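Local structure of proto-oncogene vav (Homo sapiens, 6NEW) at residues F364-F369 / Q388-H393; L381-F386 / S398-C403; L295-V300 / I320-A325. The protein probably acts as a guanine nucleotide exchange factor that switches on Rac-type GTPases, its RhoGEF domain being followed by PH and zinc-binding C1 domains. All blocks are in the same frame, centred on the assembly; numbering follows the deposited sequence.

Contact 1 of 3, residues F364-F369 / Q388-H393. With ZN (zinc ion), chain C.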
loop_
_atom_site.group_PDB
_atom_site.type_symbol
_atom_site.label_atom_id
_atom_site.label_comp_id
_atom_site.label_asym_id
_atom_site.label_seq_id
_atom_site.Cartn_x
_atom_site.Cartn_y
_atom_site.Cartn_z
ATOM N N PHE A 364 9.636 -20.766 -0.270
ATOM C CA PHE A 364 8.889 -19.523 -0.319
ATOM C C PHE A 364 9.146 -18.806 -1.607
ATOM O O PHE A 364 10.298 -18.553 -1.965
ATOM C CB PHE A 364 9.209 -18.612 0.887
ATOM C CG PHE A 364 8.585 -19.057 2.192
ATOM C CD1 PHE A 364 7.207 -18.955 2.397
ATOM C CD2 PHE A 364 9.375 -19.536 3.231
ATOM C CE1 PHE A 364 6.640 -19.316 3.616
ATOM C CE2 PHE A 364 8.807 -19.882 4.457
ATOM C CZ PHE A 364 7.443 -19.800 4.632
ATOM N N GLN A 365 8.065 -18.479 -2.306
ATOM C CA GLN A 365 8.147 -17.752 -3.558
ATOM C C GLN A 365 7.218 -16.580 -3.489
ATOM O O GLN A 365 6.229 -16.645 -2.755
ATOM C CB GLN A 365 7.784 -18.645 -4.753
ATOM C CG GLN A 365 8.834 -19.719 -5.070
ATOM C CD GLN A 365 8.338 -20.829 -5.971
ATOM O OE1 GLN A 365 7.253 -20.771 -6.574
ATOM N NE2 GLN A 365 9.133 -21.882 -6.081
ATOM N N MET A 366 7.549 -15.493 -4.235
ATOM C CA MET A 366 6.742 -14.286 -4.344
ATOM C C MET A 366 5.328 -14.666 -4.741
ATOM O O MET A 366 5.140 -15.374 -5.732
ATOM C CB MET A 366 7.315 -13.326 -5.408
ATOM C CG MET A 366 8.510 -12.552 -4.969
ATOM S SD MET A 366 9.192 -11.484 -6.271
ATOM C CE MET A 366 7.990 -10.183 -6.295
ATOM N N PHE A 367 4.333 -14.213 -3.970
ATOM C CA PHE A 367 2.935 -14.529 -4.261
ATOM C C PHE A 367 1.994 -13.331 -4.150
ATOM O O PHE A 367 2.175 -12.498 -3.267
ATOM C CB PHE A 367 2.463 -15.670 -3.361
ATOM C CG PHE A 367 1.187 -16.335 -3.799
ATOM C CD1 PHE A 367 1.205 -17.338 -4.760
ATOM C CD2 PHE A 367 -0.027 -16.020 -3.191
ATOM C CE1 PHE A 367 0.022 -17.979 -5.139
ATOM C CE2 PHE A 367 -1.205 -16.670 -3.556
ATOM C CZ PHE A 367 -1.177 -17.634 -4.541
ATOM N N SER A 368 1.000 -13.236 -5.063
ATOM C CA SER A 368 -0.025 -12.181 -5.016
ATOM C C SER A 368 -1.276 -12.805 -4.420
ATOM O O SER A 368 -1.862 -13.721 -5.011
ATOM C CB SER A 368 -0.330 -11.605 -6.396
ATOM O OG SER A 368 0.687 -10.733 -6.851
ATOM N N PHE A 369 -1.654 -12.335 -3.227
ATOM C CA PHE A 369 -2.806 -12.834 -2.495
ATOM C C PHE A 369 -4.088 -12.120 -2.962
ATOM O O PHE A 369 -4.125 -10.885 -3.021
ATOM C CB PHE A 369 -2.559 -12.681 -0.986
ATOM C CG PHE A 369 -1.380 -13.496 -0.516
ATOM C CD1 PHE A 369 -1.526 -14.848 -0.214
ATOM C CD2 PHE A 369 -0.115 -12.918 -0.393
ATOM C CE1 PHE A 369 -0.437 -15.605 0.207
ATOM C CE2 PHE A 369 0.978 -13.681 0.034
ATOM C CZ PHE A 369 0.806 -15.017 0.325
ATOM N N GLN A 388 2.313 -8.937 -1.942
ATOM C CA GLN A 388 2.347 -8.548 -0.528
ATOM C C GLN A 388 3.343 -9.376 0.235
ATOM O O GLN A 388 3.780 -8.949 1.311
ATOM C CB GLN A 388 0.962 -8.794 0.102
ATOM C CG GLN A 388 -0.189 -8.143 -0.644
ATOM C CD GLN A 388 -0.895 -9.061 -1.581
ATOM O OE1 GLN A 388 -0.295 -9.974 -2.182
ATOM N NE2 GLN A 388 -2.198 -8.816 -1.728
ATOM N N GLY A 389 3.628 -10.584 -0.261
ATOM C CA GLY A 389 4.586 -11.453 0.400
ATOM C C GLY A 389 4.935 -12.749 -0.287
ATOM O O GLY A 389 5.217 -12.787 -1.488
ATOM N N TYR A 390 4.987 -13.820 0.507
ATOM C CA TYR A 390 5.462 -15.111 0.037
ATOM C C TYR A 390 4.571 -16.272 0.359
ATOM O O TYR A 390 3.858 -16.294 1.366
ATOM C CB TYR A 390 6.879 -15.360 0.581
ATOM C CG TYR A 390 7.883 -14.361 0.039
ATOM C CD1 TYR A 390 7.938 -13.060 0.535
ATOM C CD2 TYR A 390 8.707 -14.683 -1.033
ATOM C CE1 TYR A 390 8.762 -12.101 -0.040
ATOM C CE2 TYR A 390 9.550 -13.734 -1.608
ATOM C CZ TYR A 390 9.595 -12.451 -1.088
ATOM O OH TYR A 390 10.429 -11.502 -1.605
ATOM N N ARG A 391 4.590 -17.243 -0.525
ATOM C CA ARG A 391 3.856 -18.457 -0.270
ATOM C C ARG A 391 4.759 -19.638 -0.508
ATOM O O ARG A 391 5.532 -19.659 -1.474
ATOM C CB ARG A 391 2.568 -18.547 -1.094
ATOM C CG ARG A 391 1.543 -19.513 -0.513
ATOM C CD ARG A 391 0.577 -19.975 -1.579
ATOM N NE ARG A 391 1.291 -20.618 -2.694
ATOM C CZ ARG A 391 0.690 -21.290 -3.668
ATOM N NH1 ARG A 391 -0.622 -21.439 -3.689
ATOM N NH2 ARG A 391 1.430 -21.836 -4.637
ATOM N N CYS A 392 4.691 -20.611 0.402
ATOM C CA CYS A 392 5.426 -21.863 0.241
ATOM C C CYS A 392 4.487 -22.708 -0.608
ATOM O O CYS A 392 3.356 -22.945 -0.188
ATOM C CB CYS A 392 5.723 -22.517 1.584
ATOM S SG CYS A 392 6.448 -24.173 1.438
ATOM N N HIS A 393 4.897 -23.094 -1.824
ATOM C CA HIS A 393 3.990 -23.849 -2.702
ATOM C C HIS A 393 3.664 -25.273 -2.156
ATOM O O HIS A 393 2.589 -25.794 -2.450
ATOM C CB HIS A 393 4.506 -23.872 -4.158
ATOM C CG HIS A 393 5.598 -24.868 -4.402
ATOM N ND1 HIS A 393 6.803 -24.796 -3.726
ATOM C CD2 HIS A 393 5.620 -25.938 -5.231
ATOM C CE1 HIS A 393 7.517 -25.824 -4.158
ATOM N NE2 HIS A 393 6.848 -26.535 -5.069
HETATM ZN ZN ZN C . 6.155 -25.035 3.493
#
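R391 and F367 meet across an antiparallel strand pair, 364-367 with 389-392, in the three-stranded sheet of the zinc-binding C1 domain. The arginine suits its place because stem and tip can both lie on a ring: CG anti to the backbone N starts the chain toward F367, CD sits over the ring 4.0 Å from its centroid, and the bend at chi3 (58°) lays the guanidinium flat on it, the planes 14° apart. Y390 turns its ring along the backbone of the other strand, CE2 reaching CG of M366 at 3.7 Å, while its OH bonds to O of N351. Beyond the strand end, F369 presents its edge, CZ lying 3.5 Å from O of Y390. An amide, donor and acceptor in one, suits Q388, which grips F369 twice: OE1 accepts from F369 N at 2.9 Å, and NE2 gives a bond of 3.1 Å to F369 O and another to G384. An alanine here would probably leave N and O of F369 without these mates and the chain there freer to shift. At the other end, CB of C392 lies over a face of F364, and SG of C392 binds zinc at 2.2 Å.

Contact 2 of 3, residues L381-F386 / S398-C403. With ZN (zinc ion), chain B.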
loop_
_atom_site.group_PDB
_atom_site.type_symbol
_atom_site.label_atom_id
_atom_site.label_comp_id
_atom_site.label_asym_id
_atom_site.label_seq_id
_atom_site.Cartn_x
_atom_site.Cartn_y
_atom_site.Cartn_z
ATOM N N LEU A 381 -1.399 -9.145 9.202
ATOM C CA LEU A 381 -1.882 -9.170 7.828
ATOM C C LEU A 381 -0.790 -8.993 6.797
ATOM O O LEU A 381 0.135 -8.216 7.019
ATOM C CB LEU A 381 -2.888 -8.015 7.623
ATOM C CG LEU A 381 -4.273 -8.163 8.207
ATOM C CD1 LEU A 381 -4.989 -6.833 8.228
ATOM C CD2 LEU A 381 -5.083 -9.144 7.420
ATOM N N LEU A 382 -0.967 -9.629 5.625
ATOM C CA LEU A 382 -0.113 -9.406 4.474
ATOM C C LEU A 382 -0.691 -8.148 3.816
ATOM O O LEU A 382 -1.879 -8.086 3.538
ATOM C CB LEU A 382 -0.060 -10.632 3.554
ATOM C CG LEU A 382 1.068 -11.566 3.941
ATOM C CD1 LEU A 382 0.728 -12.979 3.684
ATOM C CD2 LEU A 382 2.326 -11.217 3.236
ATOM N N ARG A 383 0.133 -7.107 3.711
ATOM C CA ARG A 383 -0.233 -5.750 3.304
ATOM C C ARG A 383 -0.198 -5.428 1.823
ATOM O O ARG A 383 0.814 -5.644 1.163
ATOM C CB ARG A 383 0.659 -4.745 4.035
ATOM C CG ARG A 383 0.419 -4.695 5.520
ATOM C CD ARG A 383 1.720 -4.762 6.259
ATOM N NE ARG A 383 1.524 -5.184 7.642
ATOM C CZ ARG A 383 2.511 -5.565 8.441
ATOM N NH1 ARG A 383 3.763 -5.568 8.009
ATOM N NH2 ARG A 383 2.251 -5.944 9.687
ATOM N N GLY A 384 -1.278 -4.810 1.355
ATOM C CA GLY A 384 -1.418 -4.361 -0.018
ATOM C C GLY A 384 -2.339 -5.199 -0.870
ATOM O O GLY A 384 -3.083 -6.043 -0.367
ATOM N N THR A 385 -2.282 -4.963 -2.176
ATOM C CA THR A 385 -3.134 -5.633 -3.161
ATOM C C THR A 385 -2.308 -6.418 -4.170
ATOM O O THR A 385 -2.873 -7.158 -4.968
ATOM C CB THR A 385 -3.985 -4.574 -3.904
ATOM O OG1 THR A 385 -3.123 -3.616 -4.519
ATOM C CG2 THR A 385 -4.976 -3.847 -2.985
ATOM N N PHE A 386 -0.978 -6.261 -4.135
ATOM C CA PHE A 386 -0.098 -6.848 -5.125
ATOM C C PHE A 386 1.187 -7.359 -4.496
ATOM O O PHE A 386 1.826 -6.596 -3.794
ATOM C CB PHE A 386 0.198 -5.716 -6.123
ATOM C CG PHE A 386 1.065 -6.005 -7.312
ATOM C CD1 PHE A 386 0.622 -6.845 -8.322
ATOM C CD2 PHE A 386 2.278 -5.340 -7.484
ATOM C CE1 PHE A 386 1.414 -7.079 -9.450
ATOM C CE2 PHE A 386 3.067 -5.569 -8.613
ATOM C CZ PHE A 386 2.629 -6.434 -9.591
ATOM N N SER A 398 1.639 -18.780 4.099
ATOM C CA SER A 398 1.777 -17.421 3.645
ATOM C C SER A 398 2.619 -16.682 4.693
ATOM O O SER A 398 2.518 -17.023 5.867
ATOM C CB SER A 398 0.395 -16.802 3.537
ATOM O OG SER A 398 -0.249 -16.811 4.802
ATOM N N ALA A 399 3.464 -15.705 4.280
ATOM C CA ALA A 399 4.351 -14.960 5.191
ATOM C C ALA A 399 4.923 -13.677 4.586
ATOM O O ALA A 399 5.011 -13.560 3.357
ATOM C CB ALA A 399 5.508 -15.853 5.639
ATOM N N HIS A 400 5.349 -12.729 5.452
ATOM C CA HIS A 400 6.019 -11.497 4.994
ATOM C C HIS A 400 7.483 -11.868 4.700
ATOM O O HIS A 400 7.980 -12.842 5.274
ATOM C CB HIS A 400 6.038 -10.390 6.076
ATOM C CG HIS A 400 4.712 -9.944 6.594
ATOM N ND1 HIS A 400 4.322 -10.225 7.892
ATOM C CD2 HIS A 400 3.776 -9.158 6.020
ATOM C CE1 HIS A 400 3.128 -9.670 8.035
ATOM N NE2 HIS A 400 2.767 -9.007 6.945
ATOM N N LYS A 401 8.185 -11.060 3.874
ATOM C CA LYS A 401 9.600 -11.270 3.542
ATOM C C LYS A 401 10.499 -11.408 4.791
ATOM O O LYS A 401 11.336 -12.309 4.827
ATOM C CB LYS A 401 10.130 -10.143 2.638
ATOM C CG LYS A 401 11.419 -10.520 1.907
ATOM C CD LYS A 401 12.062 -9.349 1.159
ATOM C CE LYS A 401 13.372 -9.768 0.512
ATOM N NZ LYS A 401 14.011 -8.641 -0.225
ATOM N N GLU A 402 10.283 -10.562 5.823
ATOM C CA GLU A 402 11.051 -10.565 7.087
ATOM C C GLU A 402 10.804 -11.806 7.978
ATOM O O GLU A 402 11.692 -12.198 8.731
ATOM C CB GLU A 402 10.762 -9.302 7.931
ATOM C CG GLU A 402 10.464 -8.023 7.163
ATOM C CD GLU A 402 8.988 -7.825 6.887
ATOM O OE1 GLU A 402 8.241 -7.545 7.853
ATOM O OE2 GLU A 402 8.572 -7.977 5.716
ATOM N N CYS A 403 9.588 -12.379 7.926
ATOM C CA CYS A 403 9.129 -13.485 8.771
ATOM C C CYS A 403 9.414 -14.908 8.267
ATOM O O CYS A 403 8.970 -15.844 8.935
ATOM C CB CYS A 403 7.633 -13.323 9.038
ATOM S SG CYS A 403 7.141 -11.685 9.622
HETATM ZN ZN ZN B . 4.965 -11.774 9.397
HETATM O O HOH W 1 6.183 -7.020 9.704
#
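A buried second-shell contact joins the zinc ligand H400 to the loop 381-386, in the C1 domain beside helix 196-235. ND1 of H400 and SG of C403, the latter 2.2 Å from the metal, share the zinc ion with C375 and C378. The other ring nitrogen, NE2, gives a hydrogen bond of 2.7 Å to O of L381. The acceptor lies near the plane of the ring, although NE2 itself stands above the carbonyl plane. Because the metal holds one ring nitrogen and the carbonyl the other, the rotation of the ring is largely fixed. R383 covers one face: the bend at chi2 (132°) brings its guanidinium over the imidazole, 21° from parallel with it, and NH1 is 3.7 Å from H400 NE2. NH2 of R383 is held by a salt bridge to D211, while a water, 2.8 Å from OE1 of E402, links that carboxylate with NH1. L382 packs with its two methyls against the other segment, CD1 on CB of S398 at 3.8 Å and CD2 on O of A399 at 3.6 Å, CD2 also touching CD2 of H400; a branched apolar chain suits so enclosed a place. With NE2 as donor and ND1 on the metal, H400 is probably a neutral imidazole, which would tolerate the arginine over its face, and the bond to L381 is likely to make ND1 a somewhat stronger donor to zinc.

Contact 3 of 3, residues L295-V300 / I320-A325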
loop_
_atom_site.group_PDB
_atom_site.type_symbol
_atom_site.label_atom_id
_atom_site.label_comp_id
_atom_site.label_asym_id
_atom_site.label_seq_id
_atom_site.Cartn_x
_atom_site.Cartn_y
_atom_site.Cartn_z
ATOM N N LEU A 295 14.939 -13.165 -14.401
ATOM C CA LEU A 295 16.029 -13.070 -13.427
ATOM C C LEU A 295 16.177 -14.266 -12.442
ATOM O O LEU A 295 17.142 -14.269 -11.666
ATOM C CB LEU A 295 15.959 -11.745 -12.665
ATOM C CG LEU A 295 16.099 -10.508 -13.534
ATOM C CD1 LEU A 295 15.737 -9.292 -12.747
ATOM C CD2 LEU A 295 17.535 -10.393 -14.157
ATOM N N HIS A 296 15.257 -15.271 -12.501
ATOM C CA HIS A 296 15.267 -16.487 -11.667
ATOM C C HIS A 296 16.579 -17.319 -11.882
ATOM O O HIS A 296 16.979 -18.077 -11.002
ATOM C CB HIS A 296 14.001 -17.363 -11.912
ATOM C CG HIS A 296 12.685 -16.829 -11.383
ATOM N ND1 HIS A 296 11.766 -16.197 -12.210
ATOM C CD2 HIS A 296 12.120 -16.973 -10.161
ATOM C CE1 HIS A 296 10.710 -15.931 -11.452
ATOM N NE2 HIS A 296 10.886 -16.358 -10.208
ATOM N N SER A 297 17.244 -17.154 -13.045
ATOM C CA SER A 297 18.469 -17.883 -13.424
ATOM C C SER A 297 19.608 -16.953 -13.838
ATOM O O SER A 297 20.473 -17.370 -14.598
ATOM C CB SER A 297 18.199 -18.841 -14.581
ATOM O OG SER A 297 17.134 -19.743 -14.342
ATOM N N PHE A 298 19.620 -15.708 -13.361
ATOM C CA PHE A 298 20.679 -14.756 -13.682
ATOM C C PHE A 298 21.321 -14.189 -12.435
ATOM O O PHE A 298 20.666 -14.002 -11.412
ATOM C CB PHE A 298 20.191 -13.626 -14.615
ATOM C CG PHE A 298 20.140 -14.024 -16.076
ATOM C CD1 PHE A 298 19.068 -14.759 -16.579
ATOM C CD2 PHE A 298 21.183 -13.699 -16.942
ATOM C CE1 PHE A 298 19.041 -15.158 -17.925
ATOM C CE2 PHE A 298 21.150 -14.077 -18.288
ATOM C CZ PHE A 298 20.076 -14.799 -18.776
ATOM N N GLN A 299 22.625 -13.923 -12.537
ATOM C CA GLN A 299 23.415 -13.336 -11.469
ATOM C C GLN A 299 24.092 -12.039 -11.924
ATOM O O GLN A 299 24.359 -11.837 -13.115
ATOM C CB GLN A 299 24.446 -14.346 -10.952
ATOM C CG GLN A 299 23.807 -15.383 -10.028
ATOM C CD GLN A 299 24.726 -16.455 -9.501
ATOM O OE1 GLN A 299 25.920 -16.505 -9.800
ATOM N NE2 GLN A 299 24.173 -17.339 -8.683
ATOM N N VAL A 300 24.338 -11.155 -10.978
ATOM C CA VAL A 300 25.020 -9.917 -11.292
ATOM C C VAL A 300 26.433 -9.950 -10.717
ATOM O O VAL A 300 26.617 -10.314 -9.552
ATOM C CB VAL A 300 24.212 -8.660 -10.876
ATOM C CG1 VAL A 300 25.088 -7.416 -10.899
ATOM C CG2 VAL A 300 23.015 -8.466 -11.784
ATOM N N ILE A 320 24.858 -12.473 -15.843
ATOM C CA ILE A 320 25.187 -13.808 -16.359
ATOM C C ILE A 320 24.198 -14.889 -15.990
ATOM O O ILE A 320 23.827 -14.977 -14.832
ATOM C CB ILE A 320 26.641 -14.191 -15.880
ATOM C CG1 ILE A 320 27.712 -13.200 -16.405
ATOM C CG2 ILE A 320 27.015 -15.644 -16.271
ATOM C CD1 ILE A 320 28.949 -13.152 -15.523
ATOM N N GLU A 321 23.851 -15.771 -16.945
ATOM C CA GLU A 321 22.955 -16.924 -16.707
ATOM C C GLU A 321 23.734 -17.897 -15.833
ATOM O O GLU A 321 24.899 -18.174 -16.130
ATOM C CB GLU A 321 22.492 -17.556 -18.034
ATOM C CG GLU A 321 21.267 -18.461 -17.930
ATOM C CD GLU A 321 21.521 -19.935 -17.638
ATOM O OE1 GLU A 321 22.687 -20.382 -17.738
ATOM O OE2 GLU A 321 20.541 -20.653 -17.336
ATOM N N ASP A 322 23.131 -18.334 -14.708
ATOM C CA ASP A 322 23.751 -19.160 -13.653
ATOM C C ASP A 322 24.367 -20.502 -14.120
ATOM O O ASP A 322 25.076 -21.133 -13.332
ATOM C CB ASP A 322 22.801 -19.385 -12.450
ATOM C CG ASP A 322 21.456 -20.001 -12.740
ATOM O OD1 ASP A 322 21.264 -20.500 -13.866
ATOM O OD2 ASP A 322 20.601 -20.015 -11.825
ATOM N N GLN A 323 24.178 -20.895 -15.383
ATOM C CA GLN A 323 24.857 -22.092 -15.906
ATOM C C GLN A 323 25.804 -21.694 -17.073
ATOM O O GLN A 323 26.369 -22.559 -17.754
ATOM C CB GLN A 323 23.859 -23.171 -16.328
ATOM C CG GLN A 323 23.112 -23.824 -15.179
ATOM C CD GLN A 323 22.312 -24.993 -15.683
ATOM O OE1 GLN A 323 22.830 -26.107 -15.801
ATOM N NE2 GLN A 323 21.041 -24.770 -16.012
ATOM N N GLY A 324 25.976 -20.383 -17.256
ATOM C CA GLY A 324 26.824 -19.778 -18.272
ATOM C C GLY A 324 26.291 -19.838 -19.687
ATOM O O GLY A 324 27.073 -19.674 -20.621
ATOM N N ALA A 325 24.970 -20.059 -19.863
ATOM C CA ALA A 325 24.327 -20.155 -21.189
ATOM C C ALA A 325 24.321 -18.809 -21.930
ATOM O O ALA A 325 24.389 -18.781 -23.167
ATOM C CB ALA A 325 22.907 -20.698 -21.057
#
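F298 and E321 cross at about a right angle on one side of an antiparallel strand pair in the PH domain, where strand 298-302 runs beside strand 315-321. A phenylalanine suits this place, its flat ring able to lie along the other backbone with CD2 3.4 Å from N of E321, and the glutamate passes over one ring face, so that CB makes a CH-pi contact 4.0 Å from the ring centroid. The apolar part of a glutamate serves well for this, and its charged end is led off elsewhere: the chain bends sharply (chi2 -89°) and turns the carboxylate back to its own segment, with its plane 83° from that of the ring. There OE1 accepts two backbone bonds from opposite faces of the carboxylate, one from N of Q323 at 2.8 Å and one from N of A325 at 3.1 Å. These add to the backbone bond from G324 N to E321 O that closes the type I turn, which ends on a residue whose positive phi favours glycine.

D322 leans the other way, toward S297. Its CG stands between the backbone N and the carbonyl carbon (chi1 56°), which lays the carboxylate beside the serine backbone, OD2 being 3.4 Å from CA of S297; OD1 and O of S297, both acceptors, form no hydrogen bond. The backbone N of D322 bonds to O of S297 at 2.8 Å. Next along, Q299 and I320 form a hydrogen-bonded pair, their side chains on the sheet face away from F298 and E321; OE1 of Q299 bonds to R301.

Strand 298-302 is the outermost of its sheet at this end. F298 also packs on L319 of the adjoining strand. The edge strand is packed against helix 335-352 through V300, which reaches M342 and F345, and L295 just before it touches L319 and I352 near the helix end.

How the contacts relate
Following the chain, contact 3 comes first and is complete before the others begin: it closes the loop between strands 298-302 and 315-321 at the edge of the PH sheet. Strand 327-332 and helix 335-352 follow, and the chain goes on to the C1 strands. Contact 1 opens at 364-369, but before it closes at 388-393 the chain has passed through 381-386, the first half of contact 2, which closes only at 398-403. The two therefore cross. Strands 389-392 and 398-399 are sheet neighbours, joined by a probable hydrogen bond between Y390 and A399. Contact 1 reaches one zinc site, contact 2 the other, while contact 3 stays apart, its centre about 22 Å from that of contact 1.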